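Local coordinates for protein putative carbohydrate-active enzyme (Uncultured organism, PDB 5WH8) that probably hydrolyses O-glycosidic bonds in cellulose-type polysaccharides, this chain being the glycoside hydrolase family 5 catalytic part of a longer, multi-modular cellulase, at residues Ile62-Tyr68 against Tyr103-His109; Val94-Ala98 against His136-Val142; Gly245-Val249 against Pro277-Ala281. One frame throughout, in Å; residues are numbered along the deposited sequence. Where two conformers were deposited one is given.

Contact 1 of 3, residues Ile62-Tyr68 against Tyr103-His109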
loop_
_atom_site.group_PDB
_atom_site.type_symbol
_atom_site.label_atom_id
_atom_site.label_comp_id
_atom_site.label_asym_id
_atom_site.label_seq_id
_atom_site.Cartn_x
_atom_site.Cartn_y
_atom_site.Cartn_z
ATOM N N ILE A 62 -4.734 3.491 7.131
ATOM C CA ILE A 62 -3.831 2.458 6.631
ATOM C C ILE A 62 -2.417 3.062 6.451
ATOM O O ILE A 62 -2.276 4.247 6.084
ATOM C CB ILE A 62 -4.377 1.870 5.298
ATOM C CG1 ILE A 62 -3.498 0.715 4.782
ATOM C CG2 ILE A 62 -4.555 2.954 4.248
ATOM C CD1 ILE A 62 -4.268 -0.127 3.764
ATOM N N PHE A 63 -1.382 2.263 6.732
ATOM C CA PHE A 63 0.008 2.639 6.497
ATOM C C PHE A 63 0.676 1.550 5.682
ATOM O O PHE A 63 0.457 0.375 5.922
ATOM C CB PHE A 63 0.786 2.847 7.825
ATOM C CG PHE A 63 2.099 3.565 7.643
ATOM C CD1 PHE A 63 2.149 4.907 7.327
ATOM C CD2 PHE A 63 3.292 2.874 7.736
ATOM C CE1 PHE A 63 3.346 5.553 7.106
ATOM C CE2 PHE A 63 4.502 3.517 7.525
ATOM C CZ PHE A 63 4.537 4.853 7.227
ATOM N N ARG A 64 1.512 1.946 4.734
ATOM C CA ARG A 64 2.203 1.001 3.856
ATOM C C ARG A 64 3.707 1.001 4.135
ATOM O O ARG A 64 4.344 2.048 4.147
ATOM C CB ARG A 64 1.908 1.369 2.396
ATOM C CG ARG A 64 2.679 0.586 1.340
ATOM C CD ARG A 64 2.231 1.111 0.013
ATOM N NE ARG A 64 2.664 0.446 -1.213
ATOM C CZ ARG A 64 3.470 0.970 -2.137
ATOM N NH1 ARG A 64 4.111 2.122 -1.958
ATOM N NH2 ARG A 64 3.662 0.310 -3.258
ATOM N N LEU A 65 4.241 -0.205 4.341
ATOM C CA LEU A 65 5.650 -0.437 4.588
ATOM C C LEU A 65 6.314 -0.809 3.266
ATOM O O LEU A 65 6.207 -1.940 2.800
ATOM C CB LEU A 65 5.834 -1.550 5.644
ATOM C CG LEU A 65 5.145 -1.336 6.987
ATOM C CD1 LEU A 65 5.292 -2.592 7.809
ATOM C CD2 LEU A 65 5.692 -0.157 7.730
ATOM N N ALA A 66 6.990 0.165 2.673
ATOM C CA ALA A 66 7.680 -0.041 1.398
ATOM C C ALA A 66 9.049 -0.652 1.657
ATOM O O ALA A 66 9.993 0.054 2.023
ATOM C CB ALA A 66 7.824 1.277 0.648
ATOM N N ILE A 67 9.131 -1.965 1.460
ATOM C CA ILE A 67 10.334 -2.741 1.736
ATOM C C ILE A 67 11.111 -2.910 0.430
ATOM O O ILE A 67 10.852 -3.826 -0.339
ATOM C CB ILE A 67 9.954 -4.096 2.353
ATOM C CG1 ILE A 67 9.189 -3.878 3.660
ATOM C CG2 ILE A 67 11.189 -4.956 2.622
ATOM C CD1 ILE A 67 8.138 -4.901 3.889
ATOM N N TYR A 68 12.003 -1.966 0.142
ATOM C CA TYR A 68 12.763 -2.033 -1.103
ATOM C C TYR A 68 13.534 -3.332 -1.153
ATOM O O TYR A 68 14.094 -3.738 -0.134
ATOM C CB TYR A 68 13.748 -0.878 -1.223
ATOM C CG TYR A 68 13.183 0.385 -1.834
ATOM C CD1 TYR A 68 12.300 1.183 -1.125
ATOM C CD2 TYR A 68 13.576 0.796 -3.103
ATOM C CE1 TYR A 68 11.815 2.357 -1.666
ATOM C CE2 TYR A 68 13.086 1.958 -3.653
ATOM C CZ TYR A 68 12.215 2.736 -2.927
ATOM O OH TYR A 68 11.738 3.917 -3.480
ATOM N N TYR A 103 -4.894 -0.427 9.417
ATOM C CA TYR A 103 -4.486 -1.472 8.483
ATOM C C TYR A 103 -3.014 -1.251 8.082
ATOM O O TYR A 103 -2.484 -0.129 8.129
ATOM C CB TYR A 103 -5.452 -1.508 7.266
ATOM C CG TYR A 103 -6.836 -1.930 7.697
ATOM C CD1 TYR A 103 -7.150 -3.281 7.846
ATOM C CD2 TYR A 103 -7.794 -0.988 8.069
ATOM C CE1 TYR A 103 -8.378 -3.675 8.313
ATOM C CE2 TYR A 103 -9.033 -1.379 8.521
ATOM C CZ TYR A 103 -9.311 -2.722 8.642
ATOM O OH TYR A 103 -10.549 -3.078 9.129
ATOM N N CYS A 104 -2.343 -2.342 7.716
ATOM C CA CYS A 104 -0.918 -2.303 7.408
ATOM C C CYS A 104 -0.640 -3.095 6.150
ATOM O O CYS A 104 -0.893 -4.300 6.123
ATOM C CB CYS A 104 -0.103 -2.857 8.575
ATOM S SG CYS A 104 1.678 -2.807 8.354
ATOM N N ILE A 105 -0.087 -2.430 5.137
ATOM C CA ILE A 105 0.356 -3.120 3.923
ATOM C C ILE A 105 1.829 -3.450 4.046
ATOM O O ILE A 105 2.653 -2.540 4.254
ATOM C CB ILE A 105 0.153 -2.285 2.649
ATOM C CG1 ILE A 105 -1.316 -1.932 2.449
ATOM C CG2 ILE A 105 0.644 -3.056 1.439
ATOM C CD1 ILE A 105 -1.574 -0.943 1.311
ATOM N N ILE A 106 2.144 -4.742 3.931
ATOM C CA ILE A 106 3.509 -5.233 3.805
ATOM C C ILE A 106 3.805 -5.279 2.318
ATOM O O ILE A 106 3.229 -6.112 1.588
ATOM C CB ILE A 106 3.664 -6.630 4.456
ATOM C CG1 ILE A 106 3.306 -6.555 5.946
ATOM C CG2 ILE A 106 5.089 -7.161 4.258
ATOM C CD1 ILE A 106 3.364 -7.907 6.686
ATOM N N ASP A 107 4.652 -4.357 1.857
ATOM C CA ASP A 107 4.913 -4.197 0.412
ATOM C C ASP A 107 6.327 -4.655 0.034
ATOM O O ASP A 107 7.332 -4.053 0.443
ATOM C CB ASP A 107 4.653 -2.721 0.048
ATOM C CG ASP A 107 5.373 -2.250 -1.208
ATOM O OD1 ASP A 107 5.564 -3.019 -2.177
ATOM O OD2 ASP A 107 5.737 -1.043 -1.213
ATOM N N TRP A 108 6.397 -5.765 -0.705
ATOM C CA TRP A 108 7.652 -6.260 -1.288
ATOM C C TRP A 108 7.949 -5.377 -2.504
ATOM O O TRP A 108 7.389 -5.553 -3.607
ATOM C CB TRP A 108 7.507 -7.735 -1.652
ATOM C CG TRP A 108 8.732 -8.424 -2.212
ATOM C CD1 TRP A 108 8.929 -8.837 -3.509
ATOM C CD2 TRP A 108 9.910 -8.821 -1.484
ATOM N NE1 TRP A 108 10.148 -9.469 -3.628
ATOM C CE2 TRP A 108 10.768 -9.468 -2.401
ATOM C CE3 TRP A 108 10.315 -8.687 -0.151
ATOM C CZ2 TRP A 108 12.015 -9.965 -2.031
ATOM C CZ3 TRP A 108 11.544 -9.191 0.223
ATOM C CH2 TRP A 108 12.388 -9.812 -0.714
ATOM N N HIS A 109 8.803 -4.386 -2.282
ATOM C CA HIS A 109 8.835 -3.188 -3.139
ATOM C C HIS A 109 9.850 -3.335 -4.257
ATOM O O HIS A 109 10.912 -2.719 -4.218
ATOM C CB HIS A 109 9.120 -1.945 -2.271
ATOM C CG HIS A 109 8.814 -0.615 -2.922
ATOM N ND1 HIS A 109 7.553 -0.060 -2.897
ATOM C CD2 HIS A 109 9.611 0.306 -3.526
ATOM C CE1 HIS A 109 7.575 1.131 -3.469
ATOM N NE2 HIS A 109 8.813 1.380 -3.865
HETATM O O HOH W 1 9.341 3.718 -4.879
#
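Asp107 lays its OD2 over one face of the Arg64 guanidinium, almost above its centre and 3.2 Å from NH2. The carboxylate and guanidinium planes are nearly parallel, 14° apart, and because no N-H points at the oxygen the salt bridge acts through charge alone. The arginine's N-H groups turn instead to Glu145, Glu237, Asn148 and Ser35. OD2 is gripped from another side by His109, whose ND1 donates to it at 2.7 Å on the syn side of the carboxylate, which restrains the rotation of the imidazole. Ala66 CB covers one face of that ring in a CH-pi contact. His109 CD2 lies over one face of the Tyr68 ring, 3.5 Å from Tyr68 CE1, with the planes inclined at 45°, and one water joins Tyr68 OH to His109 NE2. Beneath these side chains run adjacent parallel strands of the (beta/alpha)8 TIM barrel, two strands of a beta-alpha-beta unit linked through helix 83-100. Six backbone bonds alternate between them, among them Leu65 N to Ile105 O at 2.8 Å. On the Arg64 face, toward the N-terminal strand ends, Ile62 CD1 packs against Ile105 CG1 at 3.7 Å, brought there by a chain with CG1 anti to the backbone N (chi1 -176°). On the other face, Leu65 CD1 meets Cys104 SG at 3.7 Å under helix 83-100, and Ile67 CD1 meets Ile106 CG2, a pair that also reaches helix 122-135.

Contact 2 of 3, residues Val94-Ala98 against His136-Val142; sequences VDICA and HKDDKHV. With EDO (1,2-ethanediol), chain B.
Val94 and His141 bury much of the surface where helix 83-100 meets the loop that leads from helix 122-135 into strand 142-145, in the outer helical layer of the TIM barrel, at the N-terminal end of its strands. His141 reaches the helix with its ring, and NE2 donates to Val94 O at 2.9 Å with an N-H...O angle of 161°. The oxygen lies in the ring plane, whereas the donor is tilted 33° from the plane of the carbonyl. Val94 O also accepts the helical bond from Ala98 N, and the two donors arrive from opposite faces of the carbonyl plane, so the imidazole adds a second bond without displacing the helix's own. A chi1 of 70°, with CG between the backbone N and carbonyl carbon, turns the His141 ring onto the helix. Ala98 CB covers one ring face, 3.6 Å from CE1, and Val142 CG1 lies toward the rim of the opposite face, while Cys97 CB approaches the edge.

Val94 contributes one branch to most of its contacts: CG1, held anti to the backbone N, meets Val142 CG1 at 3.6 Å and His136 CE1 at 3.7 Å. Two type I turns, His136 to Asp139 and Asp139 to Val142, shape the loop. His136 NE2 is bonded to Asp91, and its ND1 donates in the ring plane to Asp139 OD2 at 2.6 Å, nearly along the carboxylate's C-O direction.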
loop_
_atom_site.group_PDB
_atom_site.type_symbol
_atom_site.label_atom_id
_atom_site.label_comp_id
_atom_site.label_asym_id
_atom_site.label_seq_id
_atom_site.Cartn_x
_atom_site.Cartn_y
_atom_site.Cartn_z
ATOM N N VAL A 94 4.392 -3.636 12.059
ATOM C CA VAL A 94 3.061 -4.260 11.975
ATOM C C VAL A 94 2.361 -4.230 13.348
ATOM O O VAL A 94 1.157 -3.966 13.443
ATOM C CB VAL A 94 3.164 -5.708 11.433
ATOM C CG1 VAL A 94 1.802 -6.418 11.495
ATOM C CG2 VAL A 94 3.715 -5.692 10.010
ATOM N N ASP A 95 3.119 -4.475 14.412
ATOM C CA ASP A 95 2.553 -4.462 15.759
ATOM C C ASP A 95 2.141 -3.044 16.192
ATOM O O ASP A 95 1.114 -2.869 16.867
ATOM C CB ASP A 95 3.546 -5.045 16.774
ATOM C CG ASP A 95 3.794 -6.535 16.580
ATOM O OD1 ASP A 95 2.904 -7.259 16.076
ATOM O OD2 ASP A 95 4.892 -6.991 16.966
ATOM N N ILE A 96 2.923 -2.033 15.816
ATOM C CA ILE A 96 2.555 -0.645 16.117
ATOM C C ILE A 96 1.235 -0.327 15.426
ATOM O O ILE A 96 0.334 0.240 16.053
ATOM C CB ILE A 96 3.650 0.355 15.689
ATOM C CG1 ILE A 96 4.841 0.242 16.647
ATOM C CG2 ILE A 96 3.151 1.804 15.697
ATOM C CD1 ILE A 96 6.113 0.818 16.077
ATOM N N CYS A 97 1.074 -0.742 14.167
ATOM C CA CYS A 97 -0.208 -0.508 13.486
ATOM C C CYS A 97 -1.355 -1.218 14.196
ATOM O O CYS A 97 -2.453 -0.671 14.292
ATOM C CB CYS A 97 -0.151 -0.967 12.029
ATOM S SG CYS A 97 0.915 0.088 10.983
ATOM N N ALA A 98 -1.119 -2.443 14.671
ATOM C CA ALA A 98 -2.151 -3.173 15.421
ATOM C C ALA A 98 -2.562 -2.419 16.683
ATOM O O ALA A 98 -3.756 -2.323 16.992
ATOM C CB ALA A 98 -1.678 -4.568 15.789
ATOM N N HIS A 136 2.045 -13.624 10.594
ATOM C CA HIS A 136 0.922 -12.685 10.694
ATOM C C HIS A 136 -0.426 -13.296 10.334
ATOM O O HIS A 136 -1.394 -12.572 10.133
ATOM C CB HIS A 136 1.228 -11.446 9.836
ATOM C CG HIS A 136 2.430 -10.712 10.327
ATOM N ND1 HIS A 136 2.455 -10.064 11.551
ATOM C CD2 HIS A 136 3.674 -10.597 9.816
ATOM C CE1 HIS A 136 3.661 -9.564 11.751
ATOM N NE2 HIS A 136 4.420 -9.879 10.714
ATOM N N LYS A 137 -0.501 -14.632 10.329
ATOM C CA LYS A 137 -1.774 -15.321 10.068
ATOM C C LYS A 137 -2.928 -14.780 10.904
ATOM O O LYS A 137 -4.045 -14.583 10.401
ATOM C CB LYS A 137 -1.644 -16.838 10.343
ATOM C CG LYS A 137 -2.998 -17.579 10.310
ATOM C CD LYS A 137 -2.892 -19.046 10.741
ATOM C CE LYS A 137 -4.264 -19.737 10.658
ATOM N NZ LYS A 137 -4.271 -21.097 11.260
ATOM N N ASP A 138 -2.673 -14.576 12.190
ATOM C CA ASP A 138 -3.741 -14.219 13.117
ATOM C C ASP A 138 -3.899 -12.706 13.245
ATOM O O ASP A 138 -4.680 -12.228 14.074
ATOM C CB ASP A 138 -3.472 -14.846 14.485
ATOM C CG ASP A 138 -3.533 -16.368 14.451
ATOM O OD1 ASP A 138 -4.303 -16.937 13.648
ATOM O OD2 ASP A 138 -2.789 -16.993 15.225
ATOM N N ASP A 139 -3.141 -11.958 12.445
ATOM C CA ASP A 139 -3.289 -10.491 12.382
ATOM C C ASP A 139 -4.342 -10.098 11.328
ATOM O O ASP A 139 -4.091 -10.236 10.117
ATOM C CB ASP A 139 -1.942 -9.833 12.056
ATOM C CG ASP A 139 -0.939 -9.921 13.193
ATOM O OD1 ASP A 139 -1.338 -10.066 14.360
ATOM O OD2 ASP A 139 0.261 -9.811 12.920
ATOM N N LYS A 140 -5.490 -9.601 11.794
ATOM C CA LYS A 140 -6.624 -9.232 10.943
ATOM C C LYS A 140 -6.339 -8.010 10.094
ATOM O O LYS A 140 -7.032 -7.777 9.112
ATOM C CB LYS A 140 -7.874 -8.911 11.780
ATOM C CG LYS A 140 -8.636 -10.097 12.327
ATOM C CD LYS A 140 -9.965 -9.573 12.884
ATOM C CE LYS A 140 -10.843 -10.673 13.425
ATOM N NZ LYS A 140 -12.150 -10.097 13.821
ATOM N N HIS A 141 -5.343 -7.217 10.491
ATOM C CA HIS A 141 -5.174 -5.887 9.911
ATOM C C HIS A 141 -4.144 -5.792 8.785
ATOM O O HIS A 141 -3.990 -4.715 8.192
ATOM C CB HIS A 141 -4.793 -4.889 10.999
ATOM C CG HIS A 141 -3.420 -5.083 11.554
ATOM N ND1 HIS A 141 -3.014 -6.260 12.162
ATOM C CD2 HIS A 141 -2.363 -4.239 11.627
ATOM C CE1 HIS A 141 -1.763 -6.130 12.560
ATOM N NE2 HIS A 141 -1.348 -4.909 12.257
ATOM N N VAL A 142 -3.434 -6.880 8.479
ATOM C CA VAL A 142 -2.423 -6.846 7.419
ATOM C C VAL A 142 -2.983 -7.167 6.023
ATOM O O VAL A 142 -3.947 -7.930 5.857
ATOM C CB VAL A 142 -1.244 -7.822 7.691
ATOM C CG1 VAL A 142 -0.477 -7.408 8.947
ATOM C CG2 VAL A 142 -1.709 -9.277 7.796
HETATM C C1 EDO B . -7.264 -8.403 5.432
HETATM O O1 EDO B . -6.178 -8.635 4.551
HETATM C C2 EDO B . -7.232 -6.959 5.890
HETATM O O2 EDO B . -8.228 -6.801 6.887
#

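Contact 3 of 3, residues Gly245-Val249 against Pro277-Ala281. With EDO (1,2-ethanediol), chain M.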
loop_
_atom_site.group_PDB
_atom_site.type_symbol
_atom_site.label_atom_id
_atom_site.label_comp_id
_atom_site.label_asym_id
_atom_site.label_seq_id
_atom_site.Cartn_x
_atom_site.Cartn_y
_atom_site.Cartn_z
ATOM N N GLY A 245 8.679 12.035 -8.505
ATOM C CA GLY A 245 8.497 12.411 -7.113
ATOM C C GLY A 245 8.955 13.809 -6.734
ATOM O O GLY A 245 8.884 14.168 -5.542
ATOM N N ASP A 246 9.389 14.609 -7.710
ATOM C CA ASP A 246 9.821 15.992 -7.443
ATOM C C ASP A 246 9.299 16.914 -8.554
ATOM O O ASP A 246 8.749 16.431 -9.549
ATOM C CB ASP A 246 11.365 16.058 -7.319
ATOM C CG ASP A 246 11.871 17.286 -6.561
ATOM O OD1 ASP A 246 11.068 18.078 -5.996
ATOM O OD2 ASP A 246 13.128 17.437 -6.512
ATOM N N GLY A 247 9.440 18.220 -8.357
ATOM C CA GLY A 247 9.023 19.197 -9.348
ATOM C C GLY A 247 7.735 19.872 -8.918
ATOM O O GLY A 247 7.470 20.035 -7.723
ATOM N N GLY A 248 6.920 20.269 -9.883
ATOM C CA GLY A 248 5.660 20.912 -9.563
ATOM C C GLY A 248 4.665 19.984 -8.893
ATOM O O GLY A 248 4.812 18.761 -8.955
ATOM N N VAL A 249 3.670 20.567 -8.233
ATOM C CA VAL A 249 2.530 19.796 -7.692
ATOM C C VAL A 249 1.325 20.106 -8.573
ATOM O O VAL A 249 1.172 21.218 -9.094
ATOM C CB VAL A 249 2.221 20.115 -6.209
ATOM C CG1 VAL A 249 3.307 19.515 -5.297
ATOM C CG2 VAL A 249 2.080 21.608 -5.991
ATOM N N PRO A 277 13.920 16.338 0.730
ATOM C CA PRO A 277 13.581 17.613 0.094
ATOM C C PRO A 277 13.171 17.442 -1.375
ATOM O O PRO A 277 13.825 17.925 -2.300
ATOM C CB PRO A 277 14.879 18.447 0.253
ATOM C CG PRO A 277 15.947 17.476 0.382
ATOM C CD PRO A 277 15.370 16.212 0.983
ATOM N N GLU A 278 12.055 16.745 -1.575
ATOM C CA GLU A 278 11.424 16.622 -2.894
ATOM C C GLU A 278 9.931 16.882 -2.694
ATOM O O GLU A 278 9.388 16.611 -1.612
ATOM C CB GLU A 278 11.650 15.234 -3.526
ATOM C CG GLU A 278 11.129 14.066 -2.673
ATOM C CD GLU A 278 11.565 12.695 -3.176
ATOM O OE1 GLU A 278 12.457 12.621 -4.045
ATOM O OE2 GLU A 278 11.021 11.683 -2.686
ATOM N N SER A 279 9.250 17.393 -3.716
ATOM C CA SER A 279 7.922 17.940 -3.492
ATOM C C SER A 279 6.850 16.893 -3.166
ATOM O O SER A 279 5.814 17.270 -2.593
ATOM C CB SER A 279 7.474 18.758 -4.699
ATOM O OG SER A 279 7.574 18.005 -5.869
ATOM N N SER A 280 7.070 15.610 -3.484
ATOM C CA SER A 280 6.081 14.571 -3.123
ATOM C C SER A 280 6.174 14.182 -1.638
ATOM O O SER A 280 5.235 13.594 -1.075
ATOM C CB SER A 280 6.250 13.316 -3.994
ATOM O OG SER A 280 7.448 12.624 -3.726
ATOM N N ALA A 281 7.288 14.527 -0.992
ATOM C CA ALA A 281 7.460 14.229 0.438
ATOM C C ALA A 281 6.464 15.054 1.244
ATOM O O ALA A 281 6.345 16.268 1.024
ATOM C CB ALA A 281 8.899 14.523 0.880
HETATM C C1 EDO M . 11.156 8.896 -4.952
HETATM O O1 EDO M . 10.440 9.940 -4.269
HETATM C C2 EDO M . 12.635 9.220 -5.219
HETATM O O2 EDO M . 13.266 9.910 -4.123
HETATM O O HOH W 2 14.654 18.960 -4.906
#
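Ser280 grips Gly245 O through two hydrogen bonds. Its OG donates at 2.8 Å in the carbonyl plane, on a lone pair, while its backbone N comes from above that plane at 3.1 Å. With chi1 at 68°, OG sits between the backbone N and the carbonyl carbon, a position from which hydroxyl and amide can reach the same oxygen. Ser279 divides its donors instead. Its N bonds Asp246 OD1 at 3.0 Å, meeting the carboxylate from well above its plane, and its OG donates to Gly247 O at 2.8 Å. OD1 receives a further, weak bond from Gly247 N, so that the aspartate links the 245-249 backbone to Ser279.

Both loops follow barrel strands: residues 245-249 come after strand 233-239, and the loop of residues 277-281 comes after strand 268-273. The contact thus ties together the connections that leave the last two strands of the TIM barrel. A type I turn from Glu278 to Ala281, closed by Ala281 N to Glu278 O, presents the two serines. The positive phi values of Gly245 and Gly247 suit residues without a side chain.

Water supplies another link, donating to Asp246 OD2 at 2.7 Å and also to Pro277 O.

In van der Waals contact, Asp246 CG lies 3.7 Å from Glu278 CB, and the two side chains are inclined to each other with their carboxylate planes 50° apart. Beyond CG the glutamate runs extended to a bound 1,2-ethanediol, probably from the crystallisation liquor. The diol's O2 donates to Glu278 OE1 at 2.8 Å. Glu278 OE2 pairs with His37, and Trp271 NE1 bonds the same diol.

In the fold
Contacts 1 and 2 belong to neighbouring layers of the barrel, their centres 12 Å apart; helix 83-100, which links the two strands of contact 1, carries residues 94-98 of contact 2. They touch directly: Cys104 N lies 2.9 Å from His141 O, a probable hydrogen bond, and Cys104 SG packs 3.9 Å from Val94 CG2. Contact 3 stands apart, its centre about 21 Å from that of contact 1 and about 31 Å from that of contact 2, on the opposite side of the chain's centre from contact 2. In contact 1 His109 stands at the C-terminal end of its strand, the end where TIM-barrel enzymes place their active sites; contact 3 joins loops following such ends.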